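Local coordinates for uncharacterized protein Tm1382 (Thermotoga maritima, PDB 3E57), which is of uncharacterised function but, as a putative Nudix hydrolase, probably cleaves a nucleoside diphosphate linked to another moiety, at residues 16-21 with 104-109; 66-71 with 152-157. One frame throughout, in Å; residues are numbered along the deposited sequence.

Contact 1: residues 16-21 with 104-109; sequences ERILVV and GGHVRE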
ATOM      1  N   GLU B  16      27.340  15.577  -2.910  1.00 45.33           N
ATOM      2  CA  GLU B  16      26.662  14.321  -2.487  1.00 44.95           C
ATOM      3  C   GLU B  16      26.007  13.610  -3.681  1.00 44.44           C
ATOM      4  O   GLU B  16      24.891  13.952  -4.083  1.00 44.86           O
ATOM      5  CB  GLU B  16      25.619  14.636  -1.405  1.00 45.22           C
ATOM      6  CG  GLU B  16      24.901  13.411  -0.826  1.00 45.82           C
ATOM      7  CD  GLU B  16      23.829  13.765   0.193  1.00 46.63           C
ATOM      8  OE1 GLU B  16      23.574  14.970   0.404  1.00 49.35           O
ATOM      9  OE2 GLU B  16      23.233  12.833   0.780  1.00 50.04           O
ATOM     10  N   ARG B  17      26.709  12.629  -4.249  1.00 43.52           N
ATOM     11  CA  ARG B  17      26.129  11.751  -5.269  1.00 42.82           C
ATOM     12  C   ARG B  17      25.504  10.547  -4.573  1.00 41.87           C
ATOM     13  O   ARG B  17      26.153   9.903  -3.745  1.00 41.67           O
ATOM     14  CB  ARG B  17      27.183  11.278  -6.269  1.00 43.02           C
ATOM     15  CG  ARG B  17      27.767  12.400  -7.134  1.00 44.01           C
ATOM     16  CD  ARG B  17      27.650  12.080  -8.622  1.00 45.14           C
ATOM     17  NE  ARG B  17      28.376  10.864  -8.987  1.00 45.54           N
ATOM     18  CZ  ARG B  17      28.165  10.165 -10.101  1.00 46.23           C
ATOM     19  NH1 ARG B  17      27.256  10.550 -10.993  1.00 47.10           N
ATOM     20  NH2 ARG B  17      28.875   9.069 -10.335  1.00 46.05           N
ATOM     21  N   ILE B  18      24.263  10.229  -4.927  1.00 40.96           N
ATOM     22  CA  ILE B  18      23.486   9.233  -4.174  1.00 40.15           C
ATOM     23  C   ILE B  18      22.900   8.113  -5.035  1.00 39.51           C
ATOM     24  O   ILE B  18      22.727   8.275  -6.239  1.00 39.59           O
ATOM     25  CB  ILE B  18      22.377   9.900  -3.311  1.00 40.03           C
ATOM     26  CG1 ILE B  18      21.508  10.878  -4.119  1.00 39.78           C
ATOM     27  CG2 ILE B  18      23.001  10.631  -2.137  1.00 39.72           C
ATOM     28  CD1 ILE B  18      20.467  10.238  -4.988  1.00 40.07           C
ATOM     29  N   LEU B  19      22.605   6.975  -4.398  1.00 38.52           N
ATOM     30  CA  LEU B  19      22.145   5.775  -5.099  1.00 37.96           C
ATOM     31  C   LEU B  19      20.726   5.947  -5.636  1.00 37.37           C
ATOM     32  O   LEU B  19      19.800   6.330  -4.902  1.00 36.97           O
ATOM     33  CB  LEU B  19      22.205   4.542  -4.182  1.00 37.91           C
ATOM     34  CG  LEU B  19      21.815   3.171  -4.762  1.00 37.96           C
ATOM     35  CD1 LEU B  19      22.762   2.758  -5.884  1.00 36.73           C
ATOM     36  CD2 LEU B  19      21.791   2.111  -3.671  1.00 37.36           C
ATOM     37  N   VAL B  20      20.572   5.640  -6.921  1.00 36.93           N
ATOM     38  CA  VAL B  20      19.286   5.705  -7.597  1.00 36.61           C
ATOM     39  C   VAL B  20      19.100   4.492  -8.498  1.00 36.31           C
ATOM     40  O   VAL B  20      20.054   3.784  -8.792  1.00 35.70           O
ATOM     41  CB  VAL B  20      19.165   7.000  -8.434  1.00 36.54           C
ATOM     42  CG1 VAL B  20      19.213   8.215  -7.531  1.00 36.00           C
ATOM     43  CG2 VAL B  20      20.280   7.083  -9.505  1.00 36.82           C
ATOM     44  N   VAL B  21      17.857   4.243  -8.900  1.00 36.07           N
ATOM     45  CA  VAL B  21      17.549   3.313  -9.982  1.00 36.42           C
ATOM     46  C   VAL B  21      16.580   3.991 -10.939  1.00 36.65           C
ATOM     47  O   VAL B  21      15.866   4.905 -10.549  1.00 36.37           O
ATOM     48  CB  VAL B  21      16.923   1.995  -9.480  1.00 35.98           C
ATOM     49  CG1 VAL B  21      17.912   1.216  -8.643  1.00 35.12           C
ATOM     50  CG2 VAL B  21      15.638   2.266  -8.695  1.00 36.38           C
ATOM     51  N   GLY B 104      15.363   7.096   7.918  1.00 30.83           N
ATOM     52  CA  GLY B 104      15.829   6.905   6.564  1.00 31.95           C
ATOM     53  C   GLY B 104      16.889   7.896   6.156  1.00 32.42           C
ATOM     54  O   GLY B 104      17.034   8.956   6.762  1.00 32.55           O
ATOM     55  N   GLY B 105      17.638   7.539   5.122  1.00 33.34           N
ATOM     56  CA  GLY B 105      18.561   8.472   4.499  1.00 33.90           C
ATOM     57  C   GLY B 105      19.003   7.966   3.151  1.00 34.40           C
ATOM     58  O   GLY B 105      18.702   6.843   2.784  1.00 34.71           O
ATOM     59  N   HIS B 106      19.741   8.792   2.424  1.00 35.13           N
ATOM     60  CA  HIS B 106      20.242   8.419   1.106  1.00 35.53           C
ATOM     61  C   HIS B 106      21.488   7.551   1.219  1.00 35.89           C
ATOM     62  O   HIS B 106      22.203   7.604   2.222  1.00 36.35           O
ATOM     63  CB  HIS B 106      20.536   9.673   0.289  1.00 35.78           C
ATOM     64  CG  HIS B 106      19.307  10.439  -0.082  1.00 37.18           C
ATOM     65  ND1 HIS B 106      18.709  11.342   0.772  1.00 38.38           N
ATOM     66  CD2 HIS B 106      18.552  10.423  -1.206  1.00 38.10           C
ATOM     67  CE1 HIS B 106      17.643  11.858   0.184  1.00 38.52           C
ATOM     68  NE2 HIS B 106      17.528  11.321  -1.018  1.00 39.05           N
ATOM     69  N   VAL B 107      21.734   6.737   0.199  1.00 35.82           N
ATOM     70  CA  VAL B 107      22.991   6.005   0.105  1.00 36.01           C
ATOM     71  C   VAL B 107      23.938   6.858  -0.735  1.00 36.13           C
ATOM     72  O   VAL B 107      23.575   7.293  -1.823  1.00 35.55           O
ATOM     73  CB  VAL B 107      22.790   4.612  -0.523  1.00 36.12           C
ATOM     74  CG1 VAL B 107      24.131   3.906  -0.725  1.00 35.66           C
ATOM     75  CG2 VAL B 107      21.847   3.774   0.352  1.00 35.17           C
ATOM     76  N   ARG B 108      25.136   7.105  -0.210  1.00 36.76           N
ATOM     77  CA  ARG B 108      26.109   7.980  -0.866  1.00 37.36           C
ATOM     78  C   ARG B 108      27.124   7.159  -1.637  1.00 37.39           C
ATOM     79  O   ARG B 108      27.485   6.054  -1.234  1.00 37.29           O
ATOM     80  CB  ARG B 108      26.846   8.832   0.162  1.00 37.51           C
ATOM     81  CG  ARG B 108      25.954   9.746   0.984  1.00 38.41           C
ATOM     82  CD  ARG B 108      26.737  10.334   2.143  1.00 39.12           C
ATOM     83  NE  ARG B 108      25.900  11.105   3.058  1.00 40.59           N
ATOM     84  CZ  ARG B 108      26.238  11.426   4.308  1.00 42.33           C
ATOM     85  NH1 ARG B 108      27.401  11.039   4.828  1.00 42.90           N
ATOM     86  NH2 ARG B 108      25.395  12.132   5.056  1.00 43.92           N
ATOM     87  N   GLU B 109      27.603   7.722  -2.739  1.00 37.66           N
ATOM     88  CA  GLU B 109      28.608   7.063  -3.588  1.00 37.60           C
ATOM     89  C   GLU B 109      29.854   6.598  -2.830  1.00 37.30           C
ATOM     90  O   GLU B 109      30.445   5.566  -3.174  1.00 37.35           O
ATOM     91  CB  GLU B 109      29.019   8.000  -4.723  1.00 37.59           C
ATOM     92  CG  GLU B 109      29.799   7.310  -5.826  1.00 38.08           C
ATOM     93  CD  GLU B 109      29.977   8.187  -7.043  1.00 38.47           C
ATOM     94  OE1 GLU B 109      29.906   9.427  -6.902  1.00 38.11           O
ATOM     95  OE2 GLU B 109      30.188   7.628  -8.141  1.00 39.82           O
TER
HETATM   96  O   HOH W   1      20.083   6.965  -2.061  1.00 35.97           O
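In the glycine-containing loop that probably opens the Nudix signature, between strand 103-104 and helix 115-130, Val107 and Glu109 grip strand 17-22 by its backbone. Leu19 N donates to Val107 O at 2.8 Å. Glu109 N returns a bond to Arg17 O, also 2.8 Å, so Ile18 and Arg108 form a single bridge, although the touching runs lie 98° apart. A water extends this pairing, donating to Leu19 O at 2.9 Å and accepting from Val107 N at 2.8 Å. The sequence GGHV before the helix, and the tie from His106 O to Arg125 on it, fit the loop-helix arrangement of that signature. Leu19 CB packs on Val107 CB at 3.7 Å, Val107 also rests on Phe119 of the helix, and Ile18 CG2 meets His106 CB at 3.6 Å. With CG anti to its backbone N (chi1 -167°), the extended Glu109 chain runs alongside Arg17 in the same direction, bringing it the carboxylate. In a side-on salt bridge with two hydrogen bonds, Arg17 NE gives to Glu109 OE1 at 3.0 Å from above the carboxylate plane, and Arg17 NH2 to Glu109 OE2 at 2.9 Å on the syn side, though likewise out of plane, the planes 52° apart. An alanine in place of Glu109 would probably leave the Arg17 guanidinium without this mate and free to turn. Glu16 OE2 makes a long salt bridge to Arg108 NE.

Contact 2: residues 66-71 with 152-157; sequences TKQVIP and SRVHLG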
ATOM      1  N   THR B  66      13.773   8.527 -12.242  1.00 45.13           N
ATOM      2  CA  THR B  66      14.542   7.716 -11.306  1.00 43.81           C
ATOM      3  C   THR B  66      13.926   7.739  -9.907  1.00 42.59           C
ATOM      4  O   THR B  66      13.150   8.641  -9.552  1.00 42.36           O
ATOM      5  CB  THR B  66      16.008   8.199 -11.213  1.00 43.90           C
ATOM      6  OG1 THR B  66      16.036   9.594 -10.887  1.00 43.29           O
ATOM      7  CG2 THR B  66      16.746   7.964 -12.534  1.00 43.48           C
ATOM      8  N   LYS B  67      14.279   6.725  -9.123  1.00 40.81           N
ATOM      9  CA  LYS B  67      13.905   6.670  -7.724  1.00 39.45           C
ATOM     10  C   LYS B  67      15.158   6.551  -6.862  1.00 37.91           C
ATOM     11  O   LYS B  67      16.046   5.746  -7.139  1.00 37.57           O
ATOM     12  CB  LYS B  67      12.911   5.521  -7.481  1.00 39.35           C
ATOM     13  CG  LYS B  67      11.532   5.864  -8.023  1.00 39.64           C
ATOM     14  CD  LYS B  67      10.472   4.802  -7.751  1.00 39.78           C
ATOM     15  CE  LYS B  67       9.050   5.402  -7.804  1.00 39.48           C
ATOM     16  NZ  LYS B  67       8.560   5.875  -6.439  1.00 40.01           N
ATOM     17  N   GLN B  68      15.229   7.399  -5.843  1.00 36.34           N
ATOM     18  CA  GLN B  68      16.312   7.404  -4.881  1.00 35.54           C
ATOM     19  C   GLN B  68      16.097   6.274  -3.889  1.00 34.48           C
ATOM     20  O   GLN B  68      15.038   6.186  -3.278  1.00 33.52           O
ATOM     21  CB  GLN B  68      16.336   8.744  -4.150  1.00 35.54           C
ATOM     22  CG  GLN B  68      16.550   9.943  -5.088  1.00 36.35           C
ATOM     23  CD  GLN B  68      16.047  11.239  -4.511  1.00 36.75           C
ATOM     24  OE1 GLN B  68      16.393  11.606  -3.391  1.00 39.68           O
ATOM     25  NE2 GLN B  68      15.230  11.950  -5.277  1.00 38.15           N
ATOM     26  N   VAL B  69      17.087   5.401  -3.743  1.00 33.45           N
ATOM     27  CA  VAL B  69      16.981   4.275  -2.815  1.00 32.80           C
ATOM     28  C   VAL B  69      17.248   4.733  -1.382  1.00 32.11           C
ATOM     29  O   VAL B  69      18.346   5.207  -1.060  1.00 31.60           O
ATOM     30  CB  VAL B  69      17.939   3.155  -3.200  1.00 32.80           C
ATOM     31  CG1 VAL B  69      17.913   2.048  -2.152  1.00 32.24           C
ATOM     32  CG2 VAL B  69      17.576   2.633  -4.578  1.00 32.78           C
ATOM     33  N   ILE B  70      16.224   4.591  -0.537  1.00 31.59           N
ATOM     34  CA  ILE B  70      16.241   5.071   0.836  1.00 31.16           C
ATOM     35  C   ILE B  70      16.131   3.885   1.800  1.00 30.72           C
ATOM     36  O   ILE B  70      15.040   3.324   1.966  1.00 30.73           O
ATOM     37  CB  ILE B  70      15.052   6.043   1.101  1.00 31.50           C
ATOM     38  CG1 ILE B  70      15.011   7.169   0.060  1.00 32.19           C
ATOM     39  CG2 ILE B  70      15.138   6.637   2.504  1.00 31.40           C
ATOM     40  CD1 ILE B  70      16.237   8.062   0.065  1.00 32.53           C
ATOM     41  N   PRO B  71      17.251   3.480   2.426  1.00 30.04           N
ATOM     42  CA  PRO B  71      17.116   2.563   3.547  1.00 29.36           C
ATOM     43  C   PRO B  71      16.270   3.225   4.634  1.00 28.70           C
ATOM     44  O   PRO B  71      16.441   4.411   4.893  1.00 28.37           O
ATOM     45  CB  PRO B  71      18.566   2.349   4.006  1.00 29.74           C
ATOM     46  CG  PRO B  71      19.327   3.518   3.453  1.00 30.39           C
ATOM     47  CD  PRO B  71      18.670   3.792   2.150  1.00 30.14           C
ATOM     48  N   SER B 152       7.606  11.433  -2.193  1.00 35.66           N
ATOM     49  CA  SER B 152       7.282  10.008  -2.287  1.00 35.58           C
ATOM     50  C   SER B 152       7.519   9.436  -3.670  1.00 34.83           C
ATOM     51  O   SER B 152       8.101   8.357  -3.800  1.00 34.02           O
ATOM     52  CB  SER B 152       5.823   9.768  -1.894  1.00 35.62           C
ATOM     53  OG  SER B 152       5.676  10.010  -0.519  1.00 37.85           O
ATOM     54  N   ARG B 153       7.091  10.161  -4.701  1.00 34.47           N
ATOM     55  CA  ARG B 153       7.183   9.655  -6.074  1.00 34.76           C
ATOM     56  C   ARG B 153       8.615   9.464  -6.591  1.00 34.38           C
ATOM     57  O   ARG B 153       8.828   8.717  -7.559  1.00 35.03           O
ATOM     58  CB  ARG B 153       6.386  10.547  -7.029  1.00 34.87           C
ATOM     59  CG  ARG B 153       4.894  10.471  -6.795  1.00 35.10           C
ATOM     60  CD  ARG B 153       4.078  11.158  -7.880  1.00 37.04           C
ATOM     61  NE  ARG B 153       4.166  12.621  -7.871  1.00 38.88           N
ATOM     62  CZ  ARG B 153       3.358  13.445  -7.202  1.00 40.01           C
ATOM     63  NH1 ARG B 153       2.393  12.988  -6.408  1.00 40.63           N
ATOM     64  NH2 ARG B 153       3.536  14.759  -7.314  1.00 40.23           N
ATOM     65  N   VAL B 154       9.589  10.124  -5.961  1.00 33.86           N
ATOM     66  CA  VAL B 154      10.993   9.986  -6.355  1.00 33.12           C
ATOM     67  C   VAL B 154      11.811   9.157  -5.360  1.00 32.80           C
ATOM     68  O   VAL B 154      13.022   9.056  -5.506  1.00 33.34           O
ATOM     69  CB  VAL B 154      11.668  11.377  -6.584  1.00 33.43           C
ATOM     70  CG1 VAL B 154      10.860  12.197  -7.581  1.00 33.01           C
ATOM     71  CG2 VAL B 154      11.840  12.138  -5.281  1.00 33.68           C
ATOM     72  N   HIS B 155      11.149   8.548  -4.368  1.00 31.69           N
ATOM     73  CA  HIS B 155      11.828   7.748  -3.345  1.00 31.09           C
ATOM     74  C   HIS B 155      11.340   6.306  -3.369  1.00 29.96           C
ATOM     75  O   HIS B 155      10.140   6.052  -3.456  1.00 30.28           O
ATOM     76  CB  HIS B 155      11.554   8.310  -1.948  1.00 31.29           C
ATOM     77  CG  HIS B 155      12.402   9.485  -1.577  1.00 32.17           C
ATOM     78  ND1 HIS B 155      12.640   9.840  -0.268  1.00 33.20           N
ATOM     79  CD2 HIS B 155      13.076  10.378  -2.335  1.00 34.29           C
ATOM     80  CE1 HIS B 155      13.408  10.915  -0.237  1.00 33.65           C
ATOM     81  NE2 HIS B 155      13.692  11.258  -1.478  1.00 33.27           N
ATOM     82  N   LEU B 156      12.277   5.370  -3.277  1.00 28.82           N
ATOM     83  CA  LEU B 156      11.962   3.960  -3.077  1.00 28.20           C
ATOM     84  C   LEU B 156      12.493   3.553  -1.714  1.00 27.39           C
ATOM     85  O   LEU B 156      13.695   3.593  -1.482  1.00 26.77           O
ATOM     86  CB  LEU B 156      12.633   3.120  -4.161  1.00 28.09           C
ATOM     87  CG  LEU B 156      12.507   1.602  -4.026  1.00 28.37           C
ATOM     88  CD1 LEU B 156      11.046   1.217  -4.125  1.00 26.75           C
ATOM     89  CD2 LEU B 156      13.337   0.899  -5.095  1.00 28.13           C
ATOM     90  N   GLY B 157      11.606   3.146  -0.813  1.00 26.73           N
ATOM     91  CA  GLY B 157      12.020   2.769   0.533  1.00 26.07           C
ATOM     92  C   GLY B 157      12.351   1.301   0.641  1.00 25.64           C
ATOM     93  O   GLY B 157      11.641   0.463   0.096  1.00 25.23           O
TER
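Three backbone hydrogen bonds join strand 66-71 to residues 154-156. Gln68 N donates to Val154 O at 2.8 Å, and Gln68 O accepts from Leu156 N at 2.9 Å. Leu156 O then takes Ile70 N at 2.9 Å, so that Leu156 bonds on both sides of Val69, as parallel pairing requires; the axes of the short segments are inclined by 36°. A charged group adds weak bonds: Lys67, its chain bent at the last torsion (chi4 -92°), brings NZ to Arg153 O at 3.1 Å and to His155 O at 3.4 Å. The same amine is hydrogen-bonded to Asn145 OD1. The remaining contacts are side-chain packing. Ile70 CG1 makes a CH-pi contact over one face of the His155 ring, 4.0 Å from its centroid, while Ile70 CD1 lies above the same plane, offset toward the rim. The Gln68 amide stands 70° from that ring; its NE2 touches Val154 CG2 at 3.4 Å, and its OE1 is hydrogen-bonded to His106 NE2. On the other face of the sheet, Val69 packs on Phe119 of helix 115-130 and Leu156 on Phe26 of helix 23-30. This parallel pair belongs to the mixed sheet at the centre of the Nudix alpha/beta/alpha sandwich.

In the fold
From the N terminus the segments come in the order 16-21, 66-71, 104-109 and 152-157, so the loops closed by contact 1 and contact 2, of 82 and 80 intervening residues, cross. Contact 1 brings the first strand to the loop before helix 115-130, and contact 2 pairs strand 66-77 with strand 155-163 of the same sheet. Their centres are 9 Å apart. Two probable hydrogen bonds join them: Lys67 N with Val21 O at 2.8 Å, where strands 17-22 and 66-77 run antiparallel, and His106 NE2 with Gln68 OE1 at 2.6 Å. The rings of His106 and His155 also meet, nearly perpendicular, bringing the loop 104-109 against both strands of contact 2.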